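Local coordinates for protein endo-1,4-beta-xylanase (Bacteroides thetaiotaomicron VPI-5482, PDB 3KST) that probably hydrolyses O-glycosyl bonds in the breakdown of xylan, as a calcium-binding member of glycosyl hydrolase family 43, at residues Y28-N33 / T109-P114; F285-S288 / V292-I295. All coordinates share one frame; numbering follows the deposited sequence.

Contact 1 of 2, residues Y28-N33 / T109-P114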
ATOM      1  N   TYR A  28       2.037   0.090   4.602  1.00  8.32           N
ATOM      2  CA  TYR A  28       2.926   0.969   3.853  1.00  8.53           C
ATOM      3  C   TYR A  28       4.018   1.518   4.778  1.00  9.12           C
ATOM      4  O   TYR A  28       3.696   1.989   5.867  1.00 10.21           O
ATOM      5  CB  TYR A  28       2.147   2.161   3.267  1.00  8.37           C
ATOM      6  CG  TYR A  28       3.012   2.996   2.374  1.00  6.49           C
ATOM      7  CD1 TYR A  28       3.130   2.699   1.017  1.00  9.49           C
ATOM      8  CD2 TYR A  28       3.792   4.052   2.902  1.00  7.35           C
ATOM      9  CE1 TYR A  28       3.995   3.468   0.174  1.00 10.41           C
ATOM     10  CE2 TYR A  28       4.636   4.824   2.070  1.00 12.05           C
ATOM     11  CZ  TYR A  28       4.741   4.529   0.734  1.00 11.20           C
ATOM     12  OH  TYR A  28       5.583   5.274  -0.047  1.00 12.56           O
ATOM     13  N   VAL A  29       5.263   1.539   4.302  1.00  9.72           N
ATOM     14  CA  VAL A  29       6.421   2.085   5.012  1.00 10.39           C
ATOM     15  C   VAL A  29       7.056   3.267   4.246  1.00 10.90           C
ATOM     16  O   VAL A  29       7.394   3.153   3.055  1.00 11.16           O
ATOM     17  CB  VAL A  29       7.477   0.964   5.315  1.00  9.97           C
ATOM     18  CG1 VAL A  29       8.879   1.529   5.625  1.00  9.82           C
ATOM     19  CG2 VAL A  29       6.973   0.096   6.468  1.00  9.36           C
HETATM   20  N   MSE A  30       7.219   4.390   4.952  1.00 11.61           N
HETATM   21  CA  MSE A  30       7.965   5.545   4.463  1.00 12.10           C
HETATM   22  C   MSE A  30       9.272   5.585   5.241  1.00 13.85           C
HETATM   23  O   MSE A  30       9.259   5.526   6.489  1.00 14.23           O
HETATM   24  CB  MSE A  30       7.230   6.865   4.706  1.00 11.62           C
HETATM   25  CG  MSE A  30       8.086   8.095   4.314  1.00 12.04           C
HETATM   26 SE   MSE A  30       7.162   9.727   4.599  0.75 11.06          SE
HETATM   27  CE  MSE A  30       6.951   9.658   6.508  1.00 16.00           C
ATOM     28  N   PHE A  31      10.386   5.697   4.512  1.00 15.36           N
ATOM     29  CA  PHE A  31      11.704   5.898   5.122  1.00 16.67           C
ATOM     30  C   PHE A  31      11.967   7.405   5.009  1.00 16.54           C
ATOM     31  O   PHE A  31      12.115   7.928   3.891  1.00 16.00           O
ATOM     32  CB  PHE A  31      12.779   5.089   4.414  1.00 17.21           C
ATOM     33  CG  PHE A  31      14.145   5.238   5.023  1.00 19.08           C
ATOM     34  CD1 PHE A  31      14.363   4.899   6.361  1.00 19.64           C
ATOM     35  CD2 PHE A  31      15.219   5.727   4.268  1.00 22.17           C
ATOM     36  CE1 PHE A  31      15.622   5.041   6.944  1.00 21.72           C
ATOM     37  CE2 PHE A  31      16.495   5.863   4.836  1.00 23.10           C
ATOM     38  CZ  PHE A  31      16.700   5.511   6.175  1.00 23.02           C
ATOM     39  N   TYR A  32      11.938   8.084   6.151  1.00 17.47           N
ATOM     40  CA  TYR A  32      12.135   9.535   6.240  1.00 18.75           C
ATOM     41  C   TYR A  32      13.088   9.851   7.373  1.00 19.88           C
ATOM     42  O   TYR A  32      12.932   9.299   8.458  1.00 20.48           O
ATOM     43  CB  TYR A  32      10.806  10.260   6.482  1.00 18.93           C
ATOM     44  CG  TYR A  32      10.976  11.758   6.377  1.00 18.69           C
ATOM     45  CD1 TYR A  32      11.032  12.366   5.126  1.00 18.36           C
ATOM     46  CD2 TYR A  32      11.137  12.559   7.517  1.00 18.91           C
ATOM     47  CE1 TYR A  32      11.214  13.755   4.994  1.00 19.62           C
ATOM     48  CE2 TYR A  32      11.331  13.957   7.401  1.00 19.71           C
ATOM     49  CZ  TYR A  32      11.378  14.539   6.132  1.00 20.12           C
ATOM     50  OH  TYR A  32      11.547  15.894   5.977  1.00 21.95           O
ATOM     51  N   ASN A  33      14.047  10.740   7.112  1.00 21.18           N
ATOM     52  CA  ASN A  33      15.071  11.186   8.087  1.00 21.28           C
ATOM     53  C   ASN A  33      15.630  10.063   8.994  1.00 20.74           C
ATOM     54  O   ASN A  33      15.516  10.101  10.239  1.00 21.06           O
ATOM     55  CB  ASN A  33      14.540  12.362   8.914  1.00 21.81           C
ATOM     56  CG  ASN A  33      15.654  13.130   9.609  1.00 23.61           C
ATOM     57  OD1 ASN A  33      15.832  13.021  10.819  1.00 26.58           O
ATOM     58  ND2 ASN A  33      16.451  13.847   8.832  1.00 27.83           N
ATOM     59  N   THR A 109       2.379  18.382   8.652  1.00 11.85           N
ATOM     60  CA  THR A 109       3.732  18.935   8.624  1.00 12.75           C
ATOM     61  C   THR A 109       4.762  17.923   9.167  1.00 12.87           C
ATOM     62  O   THR A 109       5.946  18.137   8.990  1.00 12.35           O
ATOM     63  CB  THR A 109       3.834  20.257   9.393  1.00 13.07           C
ATOM     64  OG1 THR A 109       3.633  20.039  10.786  1.00 14.83           O
ATOM     65  CG2 THR A 109       2.817  21.283   8.851  1.00 14.39           C
ATOM     66  N   THR A 110       4.314  16.856   9.840  1.00 14.11           N
ATOM     67  CA  THR A 110       5.212  15.839  10.389  1.00 13.71           C
ATOM     68  C   THR A 110       4.824  14.416   9.934  1.00 14.13           C
ATOM     69  O   THR A 110       3.676  14.198   9.492  1.00 13.68           O
ATOM     70  CB  THR A 110       5.236  15.920  11.903  1.00 14.47           C
ATOM     71  OG1 THR A 110       3.924  15.649  12.434  1.00 14.00           O
ATOM     72  CG2 THR A 110       5.743  17.311  12.348  1.00 13.99           C
ATOM     73  N   PRO A 111       5.771  13.455  10.012  1.00 15.01           N
ATOM     74  CA  PRO A 111       5.437  12.066   9.632  1.00 15.47           C
ATOM     75  C   PRO A 111       4.317  11.403  10.462  1.00 15.81           C
ATOM     76  O   PRO A 111       3.513  10.646   9.925  1.00 15.43           O
ATOM     77  CB  PRO A 111       6.765  11.308   9.862  1.00 16.26           C
ATOM     78  CG  PRO A 111       7.791  12.316   9.910  1.00 16.31           C
ATOM     79  CD  PRO A 111       7.192  13.571  10.403  1.00 14.85           C
ATOM     80  N   GLU A 112       4.278  11.707  11.754  1.00 16.20           N
ATOM     81  CA  GLU A 112       3.340  11.098  12.704  1.00 17.34           C
ATOM     82  C   GLU A 112       1.953  11.711  12.742  1.00 17.21           C
ATOM     83  O   GLU A 112       1.053  11.125  13.334  1.00 18.94           O
ATOM     84  CB  GLU A 112       3.941  11.050  14.122  1.00 18.01           C
ATOM     85  CG  GLU A 112       4.076  12.353  14.918  1.00 19.96           C
ATOM     86  CD  GLU A 112       5.094  13.371  14.374  1.00 20.74           C
ATOM     87  OE1 GLU A 112       6.042  12.979  13.614  1.00 19.89           O
ATOM     88  OE2 GLU A 112       4.934  14.566  14.734  1.00 25.59           O
ATOM     89  N   GLY A 113       1.787  12.897  12.153  1.00 17.59           N
ATOM     90  CA  GLY A 113       0.510  13.589  12.129  1.00 17.41           C
ATOM     91  C   GLY A 113       0.453  14.729  13.141  1.00 17.66           C
ATOM     92  O   GLY A 113       1.480  15.067  13.751  1.00 18.35           O
ATOM     93  N   PRO A 114      -0.751  15.295  13.377  1.00 17.63           N
ATOM     94  CA  PRO A 114      -2.029  14.895  12.813  1.00 17.37           C
ATOM     95  C   PRO A 114      -2.226  15.211  11.331  1.00 16.68           C
ATOM     96  O   PRO A 114      -2.010  16.355  10.916  1.00 16.16           O
ATOM     97  CB  PRO A 114      -3.037  15.671  13.659  1.00 18.15           C
ATOM     98  CG  PRO A 114      -2.326  16.923  14.032  1.00 18.10           C
ATOM     99  CD  PRO A 114      -0.875  16.550  14.158  1.00 17.58           C
TER
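The contact is apolar and centres on P111, whose ring meets two side chains of segment 28-33. The terminal methyl of the selenomethionine M30 lies 3.7 Å, CE to CB, from P111, and the two side chains cross at about a right angle. M30 runs out extended from the backbone and bends only at its last torsion (chi3 64°), which swings CE toward the proline ring. Y32 comes in beside it, also crosswise, with its ring carbon CD2 4.1 Å from CG of P111. No hydrogen bond joins the two segments, and the buried surface is small, 102 Å².

The polar bonds belong to the loop itself. OG1 of T110 donates to OE2 of E112 at 2.7 Å, arriving from above the carboxylate, 72° out of its plane, and so ties together the residues flanking P111. The carbonyl of P111 is held from outside by the hydroxyl of Y39.

Strand 27-32 pairs with 35-41, while the loop follows strand 102-108, probably in the adjacent blade of the family's five-bladed beta-propeller. F93 of strand 92-99 touches M30, Y32 and P111, and Y37 of strand 35-41 borders the same three residues.

Contact 2 of 2, residues F285-S288 / V292-I295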
ATOM      1  N   PHE A 285      13.174  -7.445  -1.213  1.00 13.16           N
ATOM      2  CA  PHE A 285      12.611  -6.995  -2.481  1.00 13.06           C
ATOM      3  C   PHE A 285      13.711  -6.540  -3.419  1.00 14.00           C
ATOM      4  O   PHE A 285      14.615  -5.830  -3.004  1.00 13.57           O
ATOM      5  CB  PHE A 285      11.704  -5.788  -2.248  1.00 13.32           C
ATOM      6  CG  PHE A 285      11.003  -5.323  -3.482  1.00 11.28           C
ATOM      7  CD1 PHE A 285       9.929  -6.034  -3.971  1.00 12.24           C
ATOM      8  CD2 PHE A 285      11.442  -4.199  -4.175  1.00 10.99           C
ATOM      9  CE1 PHE A 285       9.264  -5.609  -5.130  1.00 12.77           C
ATOM     10  CE2 PHE A 285      10.797  -3.759  -5.316  1.00  9.68           C
ATOM     11  CZ  PHE A 285       9.712  -4.489  -5.814  1.00 10.95           C
ATOM     12  N   ALA A 286      13.599  -6.890  -4.693  1.00 14.59           N
ATOM     13  CA  ALA A 286      14.574  -6.387  -5.671  1.00 15.16           C
ATOM     14  C   ALA A 286      14.078  -6.492  -7.093  1.00 16.08           C
ATOM     15  O   ALA A 286      13.214  -7.302  -7.389  1.00 16.15           O
ATOM     16  CB  ALA A 286      15.922  -7.093  -5.528  1.00 15.50           C
ATOM     17  N   ILE A 287      14.621  -5.606  -7.935  1.00 16.24           N
ATOM     18  CA  ILE A 287      14.384  -5.603  -9.384  1.00 16.98           C
ATOM     19  C   ILE A 287      15.777  -5.814  -9.978  1.00 17.59           C
ATOM     20  O   ILE A 287      16.655  -4.994  -9.783  1.00 17.15           O
ATOM     21  CB  ILE A 287      13.778  -4.291  -9.857  1.00 16.66           C
ATOM     22  CG1 ILE A 287      12.530  -3.963  -9.037  1.00 16.59           C
ATOM     23  CG2 ILE A 287      13.444  -4.366 -11.364  1.00 17.64           C
ATOM     24  CD1 ILE A 287      11.889  -2.649  -9.418  1.00 14.62           C
ATOM     25  N   SER A 288      15.966  -6.936 -10.665  1.00 18.70           N
ATOM     26  CA  SER A 288      17.260  -7.310 -11.263  1.00 19.91           C
ATOM     27  C   SER A 288      17.661  -6.417 -12.438  1.00 21.14           C
ATOM     28  O   SER A 288      16.868  -5.584 -12.898  1.00 21.29           O
ATOM     29  CB  SER A 288      17.232  -8.765 -11.750  1.00 19.35           C
ATOM     30  OG  SER A 288      16.392  -8.932 -12.888  1.00 19.37           O
ATOM     31  N   VAL A 292      13.544  -8.167 -13.664  1.00 20.39           N
ATOM     32  CA  VAL A 292      12.674  -9.167 -13.028  1.00 19.49           C
ATOM     33  C   VAL A 292      12.577  -8.855 -11.539  1.00 18.39           C
ATOM     34  O   VAL A 292      13.607  -8.712 -10.876  1.00 18.88           O
ATOM     35  CB  VAL A 292      13.192 -10.603 -13.179  1.00 18.95           C
ATOM     36  CG1 VAL A 292      12.182 -11.604 -12.533  1.00 19.05           C
ATOM     37  CG2 VAL A 292      13.401 -10.942 -14.639  1.00 19.72           C
ATOM     38  N   VAL A 293      11.351  -8.791 -11.024  1.00 16.82           N
ATOM     39  CA  VAL A 293      11.110  -8.470  -9.606  1.00 16.10           C
ATOM     40  C   VAL A 293      11.093  -9.756  -8.764  1.00 15.55           C
ATOM     41  O   VAL A 293      10.614 -10.797  -9.234  1.00 14.85           O
ATOM     42  CB  VAL A 293       9.766  -7.702  -9.425  1.00 16.01           C
ATOM     43  CG1 VAL A 293       9.572  -7.227  -7.982  1.00 15.90           C
ATOM     44  CG2 VAL A 293       9.698  -6.504 -10.353  1.00 16.20           C
ATOM     45  N   THR A 294      11.627  -9.682  -7.539  1.00 15.18           N
ATOM     46  CA  THR A 294      11.608 -10.797  -6.579  1.00 14.95           C
ATOM     47  C   THR A 294      11.222 -10.296  -5.197  1.00 14.35           C
ATOM     48  O   THR A 294      11.569  -9.172  -4.799  1.00 13.71           O
ATOM     49  CB  THR A 294      12.975 -11.579  -6.421  1.00 15.70           C
ATOM     50  OG1 THR A 294      13.990 -10.723  -5.880  1.00 16.04           O
ATOM     51  CG2 THR A 294      13.417 -12.139  -7.737  1.00 17.83           C
ATOM     52  N   ILE A 295      10.419 -11.102  -4.522  1.00 13.59           N
ATOM     53  CA  ILE A 295      10.072 -10.911  -3.123  1.00 13.86           C
ATOM     54  C   ILE A 295      10.569 -12.240  -2.549  1.00 14.47           C
ATOM     55  O   ILE A 295      10.131 -13.313  -3.003  1.00 14.49           O
ATOM     56  CB  ILE A 295       8.573 -10.715  -2.894  1.00 13.53           C
ATOM     57  CG1 ILE A 295       8.119  -9.364  -3.435  1.00 14.36           C
ATOM     58  CG2 ILE A 295       8.240 -10.789  -1.384  1.00 15.14           C
ATOM     59  CD1 ILE A 295       6.571  -9.242  -3.450  1.00 14.56           C
TER
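F285 reaches across to the partner strand with its ring, which meets V293, the carbonyl O of T294 and I295. From CB, the side chain extends with CG opposite the backbone N (chi1 -176°), and CG passes 4.1 Å from the carbonyl O of T294. CD1 is nearer to that oxygen and also meets CG1 of I295 at 3.8 Å, the methylene lying at the ring edge, in its plane. Further out, CE1 packs tightly against CG1 of V293, 3.3 Å away, and CZ touches the same methyl.

The backbones beneath form a beta hairpin of strands 279-287 and 293-305. Within these segments A286 and T294 form a hydrogen-bonded pair: A286 N donates to T294 O, and T294 N returns a bond of 2.9 Å to A286 O. F285 with I295 and I287 with V293 are non-hydrogen-bonded pairs, whose side chains share one face of the sheet; those of A286 and T294 lie on the other, exposed face. I204 of strand 200-207 and W262 of strand 262-268 also touch F285. An alanine in place of F285 is likely to leave CG1 of V293 and CG1 of I295 without the phenyl ring they pack on and open a gap between them and I204.

Near the turn, S288 N donates almost straight (175°) to V292 O at 3.0 Å. OG of S288, at chi1 70°, stands between the backbone N and carbonyl carbon, where it accepts the N-H of V292 at 3.0 Å, a side-chain bond closing the hairpin end.

In the fold
Both contacts reach the same mixed sheet, but their centres stand 25 Å apart and their nearest atoms about 11 Å, without touching. Each is partly buried. Contact 1 joins a strand to a loop distant in sequence through apolar side chains alone, with M30 its buried member; contact 2 joins neighbouring strands of one hairpin, where main-chain hydrogen bonding is combined with a largely buried apolar face and an exposed face bearing A286 and T294. The larger interface is that of the hairpin, 348 Å² against 102 Å². Neither adjoins the calcium ion directly: the side chains of M30 and I295 lie about 12 and 13 Å from it.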